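PDB 5ICQ: methylocystis parvus OBBP MbnE from Methylocystis parvus OBBP, which probably binds the copper-chelating peptide methanobactin in the periplasm, as a solute-binding protein of family 5 that would serve its uptake. Local coordinates for residues Pro44-Pro47 / Lys48-His52; Asp231-Ala234 / Gly235-Leu238; Ala249-Pro252 / Ser253-Gly256; Gln482-Arg485 / Arg486-Phe490. One frame throughout, in Å; residues are numbered along the deposited sequence.

Interaction 1. Residues Pro44-Pro47 / Lys48-His52; sequences PQLP and KDFDH
L46 and F50 carry the apolar side of this local contact, in which the chain doubles back through a type I beta turn from P47 to F50. CD1 of L46 stands over the centre of one face of the F50 ring, 3.9 Å from the centroid and only 11° off the ring normal, a CH-pi contact. CB of L46 adds to it from the ring's near end, 3.9 Å from CD1 of F50. The ring reaches this place because its CG sits between the backbone N and the carbonyl carbon (chi1 75°), which turns the ring back toward L46. Beside it, CD of P47 lies 4.2 Å from CB of F50.

The polar part is the turn's own bond: N of F50 donates to O of P47 at 3.0 Å. O of P47 also lies at the edge of the F50 ring, 3.2 Å from its CD1 atom. Further on, ND1 of H52 donates in its ring plane to the anti lone pair of OD2 of D51, which fixes the turn of the imidazole.

The Y111 ring packs edge-to-face with F50, and an alanine in place of F50 is likely to leave both the L46 methyl and Y111 without their aromatic partner. In the fold this surface loop, between strands 38-39 and 65-71, lies against strand 109-120, where the Y111 hydroxyl is hydrogen-bonded to N of L46.

Interaction 2. Residues Asp231-Ala234 / Gly235-Leu238; sequences DVQA and GARL. With SO4 (sulfate ion), chain B.
R237 and Q233 pair across a beta hairpin, strand 227-233 running into strand 237-242, whose turn carries a classic beta bulge: A236 and R237 both face Q233. O of Q233 takes two donors, N of A236 at 2.8 Å and N of R237 at 3.0 Å, while N of Q233 returns a nearly straight bond (177°) to O of R237. G235 takes a positive phi in the turn.

From CB, CG of R237 is set between the backbone N and the carbonyl carbon (chi1 68°), and the chain then bends at chi2 and chi3. CG of R237 lies 3.4 Å from OE1 of Q233 and packs on that amide; CD of R237 lies beside the bonded pair NE2 of Q233 and OD2 of D231. NE forms a salt bridge to D264 on strand 262-268. NH1 of R237 reaches OD2 of D231 at 2.8 Å, the carboxylate and guanidinium planes standing almost at right angles (83°). NE2 of Q233 shares that oxygen, so D231 holds the amide too. A leucine in place of R237 would probably leave D231 and D264 without their cationic mate and the sulfate with one hydrogen-bonding partner fewer.

At the tip, NH2 of R237 meets a sulfate, probably from the crystallisation liquor and also bound by R65, donating to sulfate O4 at 3.1 Å and to O2 at 3.2 Å.

Interaction 3. Residues Ala249-Pro252 / Ser253-Gly256; sequences ADIP and SQRG
The R255 guanidinium has CG of P252 over one face, 3.6 Å above its plane and offset toward the rim, and the two side chains run alongside each other. C of I251 lies over the same face. The D250 carboxylate is turned 42° from the guanidinium, and NE of R255 meets OD1 of D250 at 3.0 Å from above the carboxylate plane, a salt bridge. NE and NH2 of R255 each add a weak bond to O of D250. With its CG anti to the carbonyl carbon (chi1 -70°) and an extended run from CG to NE, the arginine reaches back along the loop to D250.

The backbone turns beside it: N of Q254 donates to O of I251 at 2.9 Å, and one water bridges O of P252 and O of R255. OG of S253 bonds O of P112, and OE1 of Q254 the hydroxyl of Y246. This turn between strands 237-242 and 262-268 lies on strand 109-120 through S253 and Q254 and against the loop of F50 and D51.

Since NH1 of R255 also pairs with D51, the charge is balanced by two carboxylates and the group's rotation is probably held.

Interaction 4. Residues Gln482-Arg485 / Arg486-Phe490; sequences QYQR and RRQKF
R486 N and Q482 O make the shortest backbone bond of this stretch of helix 480-489, 2.8 Å and 159° at the hydrogen. Three more i to i+4 bonds follow in step, N of R487 to O of Y483, N of Q488 to O of Q484 and N of K489 to O of R485, lengthening to 3.1 Å in the last.

The side chains pair along the same i to i+4 spacing. NE2 of Q482 comes up to the aliphatic shaft of R486, 3.8 Å from its CD; the charged end of R486 goes elsewhere, NH2 to E447 in a salt bridge and NE to O of D491. Q484 and Q488 lie side by side with their amide planes only 14° apart, and NE2 of Q488 rests 3.6 Å from CG of Q484, a van der Waals contact. The chain of Q488 gets there by leaving anti to its carbonyl carbon (chi1 -76°) and then running extended.

R485 and K489 also point the same way. Their meeting is through methylenes and the amine, CD of R485 to NZ of K489 at 3.8 Å; the charged ends, both positive, stay apart, with NE of R485 4.9 Å from NZ of K489. On the buried flank, CE2 of Y483 approaches the edge of the R487 guanidinium near its plane, 4.1 Å from NH1 of R487, and both side chains pack on M495 of strand 494-498.

F490, at positive phi, leaves the helical path and completes a Schellman motif, a common C-terminal stop of alpha-helices.

In the fold
From the N terminus, interaction 1 closes a turn in the loop between strands 38-39 and 65-71. Interaction 2 follows at the hairpin of strands 227-233 and 237-242, on the mixed four-stranded sheet, and interaction 3 bends the loop that leads from this hairpin to strand 262-268. Interaction 4 comes last, on helix 480-489 beside the eight-stranded sheet. All four are local and in series, none nesting or crossing. Interactions 1 and 3 meet in space, tying two distant loops through D51 with R255 and F50 on P252. Interaction 2 stands apart, its centre 29 Å from that of interaction 3, and interaction 4 lies across the chain's centre from 1 and 3.

Interaction 1. Residues Pro44-Pro47 / Lys48-His52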
ATOM      1  N   PRO A  44     -12.631  13.527  12.612  1.00 18.63           N
ATOM      2  CA  PRO A  44     -13.017  13.472  11.197  1.00 16.41           C
ATOM      3  C   PRO A  44     -13.104  14.882  10.639  1.00 20.65           C
ATOM      4  O   PRO A  44     -13.562  15.801  11.317  1.00 22.93           O
ATOM      5  CB  PRO A  44     -14.395  12.789  11.223  1.00 20.00           C
ATOM      6  CG  PRO A  44     -14.502  12.158  12.583  1.00 24.94           C
ATOM      7  CD  PRO A  44     -13.695  13.022  13.499  1.00 22.04           C
ATOM      8  N   GLN A  45     -12.633  15.064   9.405  1.00 16.61           N
ATOM      9  CA  GLN A  45     -12.588  16.419   8.867  1.00 19.37           C
ATOM     10  C   GLN A  45     -13.917  16.872   8.270  1.00 19.29           C
ATOM     11  O   GLN A  45     -14.143  18.081   8.154  1.00 19.59           O
ATOM     12  CB  GLN A  45     -11.460  16.536   7.843  1.00 18.07           C
ATOM     13  CG  GLN A  45     -10.058  16.353   8.456  1.00 38.65           C
ATOM     14  CD  GLN A  45      -9.784  17.241   9.685  1.00 49.33           C
ATOM     15  OE1 GLN A  45     -10.139  16.899  10.816  1.00 48.95           O
ATOM     16  NE2 GLN A  45      -9.133  18.379   9.459  1.00 51.87           N
ATOM     17  N   LEU A  46     -14.837  15.919   7.912  1.00 16.15           N
ATOM     18  CA  LEU A  46     -16.132  16.358   7.390  1.00 16.13           C
ATOM     19  C   LEU A  46     -17.125  16.592   8.527  1.00 20.15           C
ATOM     20  O   LEU A  46     -17.175  15.806   9.482  1.00 19.72           O
ATOM     21  CB  LEU A  46     -16.718  15.320   6.428  1.00 12.35           C
ATOM     22  CG  LEU A  46     -15.856  14.913   5.233  1.00  9.62           C
ATOM     23  CD1 LEU A  46     -16.526  13.822   4.387  1.00 13.14           C
ATOM     24  CD2 LEU A  46     -15.500  16.124   4.386  1.00 16.32           C
ATOM     25  N   PRO A  47     -17.942  17.642   8.423  1.00 19.87           N
ATOM     26  CA  PRO A  47     -18.992  17.862   9.423  1.00 23.74           C
ATOM     27  C   PRO A  47     -20.028  16.750   9.392  1.00 24.46           C
ATOM     28  O   PRO A  47     -20.194  16.041   8.396  1.00 24.25           O
ATOM     29  CB  PRO A  47     -19.608  19.205   9.012  1.00 25.35           C
ATOM     30  CG  PRO A  47     -19.287  19.346   7.558  1.00 29.06           C
ATOM     31  CD  PRO A  47     -17.958  18.656   7.355  1.00 19.36           C
ATOM     32  N   LYS A  48     -20.746  16.616  10.510  1.00 20.36           N
ATOM     33  CA  LYS A  48     -21.735  15.551  10.644  1.00 29.75           C
ATOM     34  C   LYS A  48     -22.731  15.552   9.491  1.00 35.32           C
ATOM     35  O   LYS A  48     -23.169  14.485   9.045  1.00 34.29           O
ATOM     36  CB  LYS A  48     -22.472  15.689  11.980  1.00 39.32           C
ATOM     37  CG  LYS A  48     -23.465  14.564  12.254  1.00 52.21           C
ATOM     38  CD  LYS A  48     -24.153  14.715  13.605  1.00 56.35           C
ATOM     39  CE  LYS A  48     -25.011  15.970  13.660  1.00 59.28           C
ATOM     40  NZ  LYS A  48     -25.943  15.961  14.825  1.00 60.62           N
ATOM     41  N   ASP A  49     -23.069  16.731   8.969  1.00 28.63           N
ATOM     42  CA  ASP A  49     -24.101  16.877   7.950  1.00 28.15           C
ATOM     43  C   ASP A  49     -23.526  17.075   6.550  1.00 23.94           C
ATOM     44  O   ASP A  49     -24.196  17.661   5.691  1.00 22.26           O
ATOM     45  CB  ASP A  49     -25.018  18.043   8.316  1.00 37.17           C
ATOM     46  CG  ASP A  49     -24.300  19.384   8.275  1.00 50.80           C
ATOM     47  OD1 ASP A  49     -23.051  19.403   8.372  1.00 51.23           O
ATOM     48  OD2 ASP A  49     -24.985  20.419   8.147  1.00 57.25           O
ATOM     49  N   PHE A  50     -22.301  16.604   6.296  1.00 19.07           N
ATOM     50  CA  PHE A  50     -21.730  16.755   4.963  1.00 19.75           C
ATOM     51  C   PHE A  50     -22.646  16.111   3.921  1.00 17.94           C
ATOM     52  O   PHE A  50     -23.334  15.123   4.189  1.00 17.34           O
ATOM     53  CB  PHE A  50     -20.321  16.135   4.893  1.00 17.67           C
ATOM     54  CG  PHE A  50     -20.314  14.621   4.841  1.00 16.37           C
ATOM     55  CD1 PHE A  50     -20.314  13.871   6.008  1.00 15.78           C
ATOM     56  CD2 PHE A  50     -20.293  13.953   3.616  1.00 12.98           C
ATOM     57  CE1 PHE A  50     -20.311  12.476   5.965  1.00 16.81           C
ATOM     58  CE2 PHE A  50     -20.286  12.558   3.569  1.00 14.84           C
ATOM     59  CZ  PHE A  50     -20.300  11.825   4.746  1.00 16.69           C
ATOM     60  N   ASP A  51     -22.657  16.696   2.726  1.00 14.38           N
ATOM     61  CA  ASP A  51     -23.539  16.244   1.659  1.00 19.80           C
ATOM     62  C   ASP A  51     -22.925  15.131   0.822  1.00 15.92           C
ATOM     63  O   ASP A  51     -23.641  14.233   0.376  1.00 16.72           O
ATOM     64  CB  ASP A  51     -23.906  17.411   0.741  1.00 19.66           C
ATOM     65  CG  ASP A  51     -24.823  16.985  -0.390  1.00 28.77           C
ATOM     66  OD1 ASP A  51     -26.026  16.783  -0.125  1.00 31.74           O
ATOM     67  OD2 ASP A  51     -24.340  16.829  -1.532  1.00 29.13           O
ATOM     68  N   HIS A  52     -21.619  15.193   0.575  1.00 15.39           N
ATOM     69  CA  HIS A  52     -20.934  14.187  -0.227  1.00 13.39           C
ATOM     70  C   HIS A  52     -19.449  14.290   0.068  1.00 15.27           C
ATOM     71  O   HIS A  52     -18.980  15.292   0.619  1.00 14.11           O
ATOM     72  CB  HIS A  52     -21.202  14.387  -1.725  1.00 14.48           C
ATOM     73  CG  HIS A  52     -20.839  15.756  -2.225  1.00 18.71           C
ATOM     74  ND1 HIS A  52     -21.680  16.844  -2.099  1.00 18.70           N
ATOM     75  CD2 HIS A  52     -19.719  16.215  -2.835  1.00 17.66           C
ATOM     76  CE1 HIS A  52     -21.091  17.915  -2.605  1.00 22.81           C
ATOM     77  NE2 HIS A  52     -19.903  17.560  -3.063  1.00 22.03           N
TER

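Interaction 2. Residues Asp231-Ala234 / Gly235-Leu238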
ATOM      1  N   ASP A 231     -22.611 -11.104 -15.294  1.00 14.09           N
ATOM      2  CA  ASP A 231     -22.069 -12.153 -16.146  1.00 20.53           C
ATOM      3  C   ASP A 231     -20.625 -12.392 -15.743  1.00 18.42           C
ATOM      4  O   ASP A 231     -19.922 -11.462 -15.341  1.00 18.32           O
ATOM      5  CB  ASP A 231     -22.148 -11.781 -17.631  1.00 27.81           C
ATOM      6  CG  ASP A 231     -21.753 -12.937 -18.543  1.00 33.13           C
ATOM      7  OD1 ASP A 231     -22.340 -14.028 -18.401  1.00 28.75           O
ATOM      8  OD2 ASP A 231     -20.839 -12.762 -19.377  1.00 25.97           O
ATOM      9  N   VAL A 232     -20.188 -13.642 -15.836  1.00 14.74           N
ATOM     10  CA  VAL A 232     -18.798 -13.968 -15.546  1.00 15.05           C
ATOM     11  C   VAL A 232     -18.328 -15.034 -16.523  1.00 27.14           C
ATOM     12  O   VAL A 232     -19.019 -16.032 -16.753  1.00 20.93           O
ATOM     13  CB  VAL A 232     -18.592 -14.433 -14.088  1.00 21.46           C
ATOM     14  CG1 VAL A 232     -19.538 -15.550 -13.747  1.00 23.12           C
ATOM     15  CG2 VAL A 232     -17.139 -14.869 -13.860  1.00 25.02           C
ATOM     16  N   GLN A 233     -17.158 -14.807 -17.109  1.00 20.94           N
ATOM     17  CA  GLN A 233     -16.479 -15.792 -17.941  1.00 24.38           C
ATOM     18  C   GLN A 233     -15.076 -15.926 -17.370  1.00 24.48           C
ATOM     19  O   GLN A 233     -14.264 -15.006 -17.514  1.00 17.31           O
ATOM     20  CB  GLN A 233     -16.460 -15.352 -19.402  1.00 23.19           C
ATOM     21  CG  GLN A 233     -17.850 -15.185 -19.980  1.00 33.83           C
ATOM     22  CD  GLN A 233     -17.890 -14.202 -21.127  1.00 47.88           C
ATOM     23  OE1 GLN A 233     -16.891 -13.992 -21.822  1.00 51.60           O
ATOM     24  NE2 GLN A 233     -19.051 -13.591 -21.336  1.00 52.06           N
ATOM     25  N   ALA A 234     -14.815 -17.041 -16.680  1.00 19.06           N
ATOM     26  CA  ALA A 234     -13.580 -17.209 -15.916  1.00 23.75           C
ATOM     27  C   ALA A 234     -12.354 -16.838 -16.739  1.00 23.13           C
ATOM     28  O   ALA A 234     -12.220 -17.241 -17.897  1.00 25.02           O
ATOM     29  CB  ALA A 234     -13.458 -18.654 -15.425  1.00 33.03           C
ATOM     30  N   GLY A 235     -11.467 -16.052 -16.131  1.00 25.76           N
ATOM     31  CA  GLY A 235     -10.246 -15.616 -16.775  1.00 29.17           C
ATOM     32  C   GLY A 235     -10.424 -14.670 -17.937  1.00 25.66           C
ATOM     33  O   GLY A 235      -9.431 -14.317 -18.584  1.00 31.27           O
ATOM     34  N   ALA A 236     -11.650 -14.244 -18.229  1.00 19.90           N
ATOM     35  CA  ALA A 236     -11.918 -13.431 -19.408  1.00 17.96           C
ATOM     36  C   ALA A 236     -12.601 -12.123 -19.044  1.00 24.62           C
ATOM     37  O   ALA A 236     -12.068 -11.052 -19.356  1.00 18.10           O
ATOM     38  CB  ALA A 236     -12.765 -14.214 -20.417  1.00 25.79           C
ATOM     39  N   ARG A 237     -13.762 -12.169 -18.391  1.00 18.26           N
ATOM     40  CA  ARG A 237     -14.473 -10.928 -18.119  1.00 16.29           C
ATOM     41  C   ARG A 237     -15.383 -11.100 -16.913  1.00 18.77           C
ATOM     42  O   ARG A 237     -15.862 -12.199 -16.622  1.00 15.87           O
ATOM     43  CB  ARG A 237     -15.280 -10.452 -19.337  1.00 19.76           C
ATOM     44  CG  ARG A 237     -16.461 -11.321 -19.731  1.00 25.92           C
ATOM     45  CD  ARG A 237     -17.785 -10.754 -19.207  1.00 31.06           C
ATOM     46  NE  ARG A 237     -18.168  -9.531 -19.905  1.00 34.65           N
ATOM     47  CZ  ARG A 237     -19.268  -9.391 -20.638  1.00 31.40           C
ATOM     48  NH1 ARG A 237     -20.126 -10.398 -20.777  1.00 32.43           N
ATOM     49  NH2 ARG A 237     -19.519  -8.231 -21.223  1.00 26.55           N
ATOM     50  N   LEU A 238     -15.591  -9.988 -16.214  1.00 13.76           N
ATOM     51  CA  LEU A 238     -16.590  -9.864 -15.160  1.00 12.79           C
ATOM     52  C   LEU A 238     -17.448  -8.659 -15.511  1.00 16.24           C
ATOM     53  O   LEU A 238     -16.917  -7.562 -15.705  1.00 17.50           O
ATOM     54  CB  LEU A 238     -15.916  -9.686 -13.798  1.00 10.78           C
ATOM     55  CG  LEU A 238     -16.831  -9.342 -12.624  1.00 17.61           C
ATOM     56  CD1 LEU A 238     -17.812 -10.480 -12.400  1.00 18.74           C
ATOM     57  CD2 LEU A 238     -16.016  -9.052 -11.355  1.00 16.39           C
TER
HETATM   58  S   SO4 B 701     -22.506  -8.314 -23.347  1.00 58.90           S
HETATM   59  O1  SO4 B 701     -23.394  -9.165 -22.565  1.00 56.57           O
HETATM   60  O2  SO4 B 701     -21.321  -9.054 -23.766  1.00 60.88           O
HETATM   61  O3  SO4 B 701     -23.196  -7.827 -24.540  1.00 63.84           O
HETATM   62  O4  SO4 B 701     -22.110  -7.186 -22.519  1.00 72.58           O

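Interaction 3. Residues Ala249-Pro252 / Ser253-Gly256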
ATOM      1  N   ALA A 249     -28.075   4.447  -2.321  1.00 13.98           N
ATOM      2  CA  ALA A 249     -27.758   5.339  -3.431  1.00 12.80           C
ATOM      3  C   ALA A 249     -27.722   6.803  -2.996  1.00 16.07           C
ATOM      4  O   ALA A 249     -26.995   7.601  -3.599  1.00 19.63           O
ATOM      5  CB  ALA A 249     -28.769   5.147  -4.568  1.00 20.03           C
ATOM      6  N   ASP A 250     -28.472   7.174  -1.952  1.00 12.55           N
ATOM      7  CA  ASP A 250     -28.520   8.561  -1.493  1.00 13.85           C
ATOM      8  C   ASP A 250     -27.901   8.743  -0.103  1.00 22.31           C
ATOM      9  O   ASP A 250     -28.130   9.762   0.558  1.00 19.88           O
ATOM     10  CB  ASP A 250     -29.960   9.082  -1.529  1.00 22.59           C
ATOM     11  CG  ASP A 250     -30.042  10.593  -1.347  1.00 31.29           C
ATOM     12  OD1 ASP A 250     -29.312  11.330  -2.051  1.00 24.05           O
ATOM     13  OD2 ASP A 250     -30.823  11.038  -0.482  1.00 33.83           O
ATOM     14  N   ILE A 251     -27.109   7.780   0.347  1.00 14.23           N
ATOM     15  CA  ILE A 251     -26.313   7.959   1.567  1.00 15.26           C
ATOM     16  C   ILE A 251     -25.208   8.968   1.271  1.00 13.37           C
ATOM     17  O   ILE A 251     -24.646   8.939   0.163  1.00 11.73           O
ATOM     18  CB  ILE A 251     -25.732   6.608   2.009  1.00 19.20           C
ATOM     19  CG1 ILE A 251     -26.862   5.636   2.390  1.00 21.33           C
ATOM     20  CG2 ILE A 251     -24.745   6.759   3.154  1.00 19.70           C
ATOM     21  CD1 ILE A 251     -27.653   6.037   3.619  1.00 18.05           C
ATOM     22  N   PRO A 252     -24.887   9.890   2.188  1.00 14.18           N
ATOM     23  CA  PRO A 252     -23.885  10.924   1.870  1.00  9.32           C
ATOM     24  C   PRO A 252     -22.560  10.385   1.352  1.00  7.99           C
ATOM     25  O   PRO A 252     -22.030  10.916   0.368  1.00 11.14           O
ATOM     26  CB  PRO A 252     -23.718  11.652   3.210  1.00 14.24           C
ATOM     27  CG  PRO A 252     -25.109  11.571   3.823  1.00 14.79           C
ATOM     28  CD  PRO A 252     -25.555  10.150   3.477  1.00 11.06           C
ATOM     29  N   SER A 253     -22.021   9.331   1.973  1.00 10.35           N
ATOM     30  CA  SER A 253     -20.745   8.760   1.543  1.00 10.62           C
ATOM     31  C   SER A 253     -20.813   8.091   0.176  1.00 12.99           C
ATOM     32  O   SER A 253     -19.769   7.667  -0.341  1.00 11.97           O
ATOM     33  CB  SER A 253     -20.264   7.733   2.576  1.00 14.25           C
ATOM     34  OG  SER A 253     -21.129   6.602   2.610  1.00 10.99           O
ATOM     35  N   GLN A 254     -22.001   7.975  -0.410  1.00  8.89           N
ATOM     36  CA  GLN A 254     -22.193   7.317  -1.696  1.00  9.08           C
ATOM     37  C   GLN A 254     -22.610   8.271  -2.811  1.00 12.76           C
ATOM     38  O   GLN A 254     -22.616   7.864  -3.981  1.00 10.33           O
ATOM     39  CB  GLN A 254     -23.267   6.219  -1.559  1.00 11.45           C
ATOM     40  CG  GLN A 254     -23.007   5.224  -0.441  1.00  7.62           C
ATOM     41  CD  GLN A 254     -21.879   4.299  -0.813  1.00 11.37           C
ATOM     42  OE1 GLN A 254     -22.085   3.310  -1.508  1.00 13.22           O
ATOM     43  NE2 GLN A 254     -20.668   4.640  -0.389  1.00 14.99           N
ATOM     44  N   ARG A 255     -22.991   9.507  -2.485  1.00 12.67           N
ATOM     45  CA  ARG A 255     -23.502  10.432  -3.492  1.00 11.35           C
ATOM     46  C   ARG A 255     -22.394  10.855  -4.435  1.00 13.43           C
ATOM     47  O   ARG A 255     -21.304  11.233  -3.993  1.00 12.18           O
ATOM     48  CB  ARG A 255     -24.100  11.675  -2.829  1.00 14.87           C
ATOM     49  CG  ARG A 255     -25.395  11.411  -2.086  1.00 15.10           C
ATOM     50  CD  ARG A 255     -25.826  12.639  -1.295  1.00 18.53           C
ATOM     51  NE  ARG A 255     -26.978  12.355  -0.447  1.00 22.90           N
ATOM     52  CZ  ARG A 255     -27.232  12.965   0.707  1.00 28.42           C
ATOM     53  NH1 ARG A 255     -26.403  13.900   1.165  1.00 23.80           N
ATOM     54  NH2 ARG A 255     -28.315  12.636   1.404  1.00 24.09           N
ATOM     55  N   GLY A 256     -22.676  10.800  -5.737  1.00  9.08           N
ATOM     56  CA  GLY A 256     -21.688  11.123  -6.739  1.00 12.56           C
ATOM     57  C   GLY A 256     -20.856   9.951  -7.203  1.00 13.74           C
ATOM     58  O   GLY A 256     -20.107  10.092  -8.177  1.00 13.46           O
TER
HETATM   59  O   HOH W   1     -24.596   6.299  -5.171  1.00 23.11           O
HETATM   60  O   HOH W   2     -20.043  11.060  -1.571  1.00 12.53           O

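Interaction 4. Residues Gln482-Arg485 / Arg486-Phe490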
ATOM      1  N   GLN A 482      12.875 -21.095  -6.050  1.00 12.74           N
ATOM      2  CA  GLN A 482      14.054 -20.896  -5.208  1.00 13.92           C
ATOM      3  C   GLN A 482      14.077 -19.499  -4.594  1.00 11.61           C
ATOM      4  O   GLN A 482      14.476 -19.332  -3.433  1.00 15.16           O
ATOM      5  CB  GLN A 482      15.326 -21.126  -6.032  1.00 20.16           C
ATOM      6  CG  GLN A 482      15.718 -22.580  -6.197  1.00 32.30           C
ATOM      7  CD  GLN A 482      16.148 -23.212  -4.882  1.00 44.15           C
ATOM      8  OE1 GLN A 482      15.737 -24.325  -4.548  1.00 51.47           O
ATOM      9  NE2 GLN A 482      16.980 -22.500  -4.126  1.00 36.82           N
ATOM     10  N   TYR A 483      13.690 -18.485  -5.370  1.00 13.57           N
ATOM     11  CA  TYR A 483      13.654 -17.115  -4.860  1.00 15.71           C
ATOM     12  C   TYR A 483      12.702 -16.991  -3.678  1.00 16.00           C
ATOM     13  O   TYR A 483      13.041 -16.401  -2.644  1.00 13.38           O
ATOM     14  CB  TYR A 483      13.234 -16.163  -5.977  1.00 15.16           C
ATOM     15  CG  TYR A 483      13.307 -14.693  -5.606  1.00 20.13           C
ATOM     16  CD1 TYR A 483      14.510 -13.999  -5.679  1.00 16.01           C
ATOM     17  CD2 TYR A 483      12.174 -13.999  -5.206  1.00 21.01           C
ATOM     18  CE1 TYR A 483      14.583 -12.648  -5.350  1.00 14.83           C
ATOM     19  CE2 TYR A 483      12.239 -12.648  -4.865  1.00 20.19           C
ATOM     20  CZ  TYR A 483      13.449 -11.982  -4.935  1.00 18.67           C
ATOM     21  OH  TYR A 483      13.528 -10.638  -4.616  1.00 25.71           O
ATOM     22  N   GLN A 484      11.491 -17.526  -3.825  1.00 12.21           N
ATOM     23  CA  GLN A 484      10.519 -17.447  -2.741  1.00 14.67           C
ATOM     24  C   GLN A 484      10.997 -18.222  -1.519  1.00  9.42           C
ATOM     25  O   GLN A 484      10.878 -17.743  -0.385  1.00 17.27           O
ATOM     26  CB  GLN A 484       9.160 -17.969  -3.216  1.00 20.28           C
ATOM     27  CG  GLN A 484       8.174 -18.233  -2.082  1.00 33.02           C
ATOM     28  CD  GLN A 484       6.910 -18.951  -2.536  1.00 34.55           C
ATOM     29  OE1 GLN A 484       5.822 -18.377  -2.530  1.00 41.36           O
ATOM     30  NE2 GLN A 484       7.048 -20.217  -2.913  1.00 27.17           N
ATOM     31  N   ARG A 485      11.533 -19.428  -1.722  1.00 11.47           N
ATOM     32  CA  ARG A 485      12.021 -20.199  -0.581  1.00 13.84           C
ATOM     33  C   ARG A 485      13.188 -19.498   0.110  1.00 16.57           C
ATOM     34  O   ARG A 485      13.271 -19.476   1.347  1.00 12.40           O
ATOM     35  CB  ARG A 485      12.439 -21.599  -1.025  1.00 18.79           C
ATOM     36  CG  ARG A 485      13.118 -22.405   0.057  1.00 28.95           C
ATOM     37  CD  ARG A 485      12.514 -23.790   0.195  1.00 52.23           C
ATOM     38  NE  ARG A 485      12.476 -24.495  -1.082  1.00 64.81           N
ATOM     39  CZ  ARG A 485      11.364 -24.949  -1.651  1.00 69.77           C
ATOM     40  NH1 ARG A 485      10.195 -24.787  -1.049  1.00 72.06           N
ATOM     41  NH2 ARG A 485      11.421 -25.577  -2.817  1.00 68.28           N
ATOM     42  N   ARG A 486      14.118 -18.951  -0.668  1.00 16.05           N
ATOM     43  CA  ARG A 486      15.269 -18.300  -0.056  1.00 14.67           C
ATOM     44  C   ARG A 486      14.880 -16.995   0.623  1.00 11.38           C
ATOM     45  O   ARG A 486      15.457 -16.639   1.659  1.00 13.70           O
ATOM     46  CB  ARG A 486      16.365 -18.085  -1.099  1.00 10.79           C
ATOM     47  CG  ARG A 486      17.043 -19.407  -1.483  1.00  9.46           C
ATOM     48  CD  ARG A 486      18.109 -19.205  -2.557  1.00 15.22           C
ATOM     49  NE  ARG A 486      19.124 -18.257  -2.092  1.00 12.99           N
ATOM     50  CZ  ARG A 486      20.171 -17.867  -2.814  1.00 21.21           C
ATOM     51  NH1 ARG A 486      20.351 -18.354  -4.038  1.00 17.98           N
ATOM     52  NH2 ARG A 486      21.037 -16.993  -2.309  1.00 14.01           N
ATOM     53  N   ARG A 487      13.898 -16.277   0.079  1.00 10.04           N
ATOM     54  CA  ARG A 487      13.434 -15.078   0.762  1.00 10.72           C
ATOM     55  C   ARG A 487      12.790 -15.436   2.099  1.00 17.34           C
ATOM     56  O   ARG A 487      13.018 -14.757   3.109  1.00 13.31           O
ATOM     57  CB  ARG A 487      12.452 -14.310  -0.124  1.00  9.96           C
ATOM     58  CG  ARG A 487      11.945 -13.022   0.492  1.00 17.59           C
ATOM     59  CD  ARG A 487      10.787 -12.440  -0.304  1.00 28.32           C
ATOM     60  NE  ARG A 487       9.578 -13.225  -0.089  1.00 41.09           N
ATOM     61  CZ  ARG A 487       8.793 -13.686  -1.056  1.00 51.38           C
ATOM     62  NH1 ARG A 487       9.074 -13.424  -2.327  1.00 49.06           N
ATOM     63  NH2 ARG A 487       7.718 -14.398  -0.747  1.00 50.46           N
ATOM     64  N   GLN A 488      12.003 -16.520   2.121  1.00 13.91           N
ATOM     65  CA  GLN A 488      11.312 -16.942   3.338  1.00 13.55           C
ATOM     66  C   GLN A 488      12.285 -17.367   4.428  1.00 15.22           C
ATOM     67  O   GLN A 488      12.032 -17.139   5.618  1.00 12.33           O
ATOM     68  CB  GLN A 488      10.346 -18.089   3.018  1.00 14.18           C
ATOM     69  CG  GLN A 488       9.086 -17.604   2.313  1.00 18.59           C
ATOM     70  CD  GLN A 488       8.238 -18.747   1.771  1.00 29.54           C
ATOM     71  OE1 GLN A 488       8.677 -19.896   1.733  1.00 24.47           O
ATOM     72  NE2 GLN A 488       7.018 -18.430   1.353  1.00 32.21           N
ATOM     73  N   LYS A 489      13.384 -18.015   4.048  1.00  8.88           N
ATOM     74  CA  LYS A 489      14.383 -18.483   4.994  1.00 10.54           C
ATOM     75  C   LYS A 489      15.491 -17.468   5.243  1.00 13.24           C
ATOM     76  O   LYS A 489      16.399 -17.757   6.032  1.00 12.11           O
ATOM     77  CB  LYS A 489      14.988 -19.799   4.494  1.00 14.84           C
ATOM     78  CG  LYS A 489      13.948 -20.902   4.329  1.00 25.10           C
ATOM     79  CD  LYS A 489      14.574 -22.225   3.890  1.00 39.85           C
ATOM     80  CE  LYS A 489      13.572 -23.378   4.017  1.00 46.10           C
ATOM     81  NZ  LYS A 489      14.137 -24.687   3.567  1.00 54.86           N
ATOM     82  N   PHE A 490      15.428 -16.297   4.599  1.00 10.69           N
ATOM     83  CA  PHE A 490      16.474 -15.273   4.689  1.00 11.29           C
ATOM     84  C   PHE A 490      17.831 -15.814   4.232  1.00 12.88           C
ATOM     85  O   PHE A 490      18.880 -15.479   4.793  1.00 11.60           O
ATOM     86  CB  PHE A 490      16.555 -14.688   6.108  1.00 11.02           C
ATOM     87  CG  PHE A 490      15.211 -14.229   6.652  1.00  9.58           C
ATOM     88  CD1 PHE A 490      14.453 -13.284   5.973  1.00 11.79           C
ATOM     89  CD2 PHE A 490      14.714 -14.750   7.843  1.00 11.22           C
ATOM     90  CE1 PHE A 490      13.209 -12.851   6.470  1.00 10.65           C
ATOM     91  CE2 PHE A 490      13.473 -14.328   8.353  1.00 13.17           C
ATOM     92  CZ  PHE A 490      12.714 -13.387   7.657  1.00 11.13           C
TER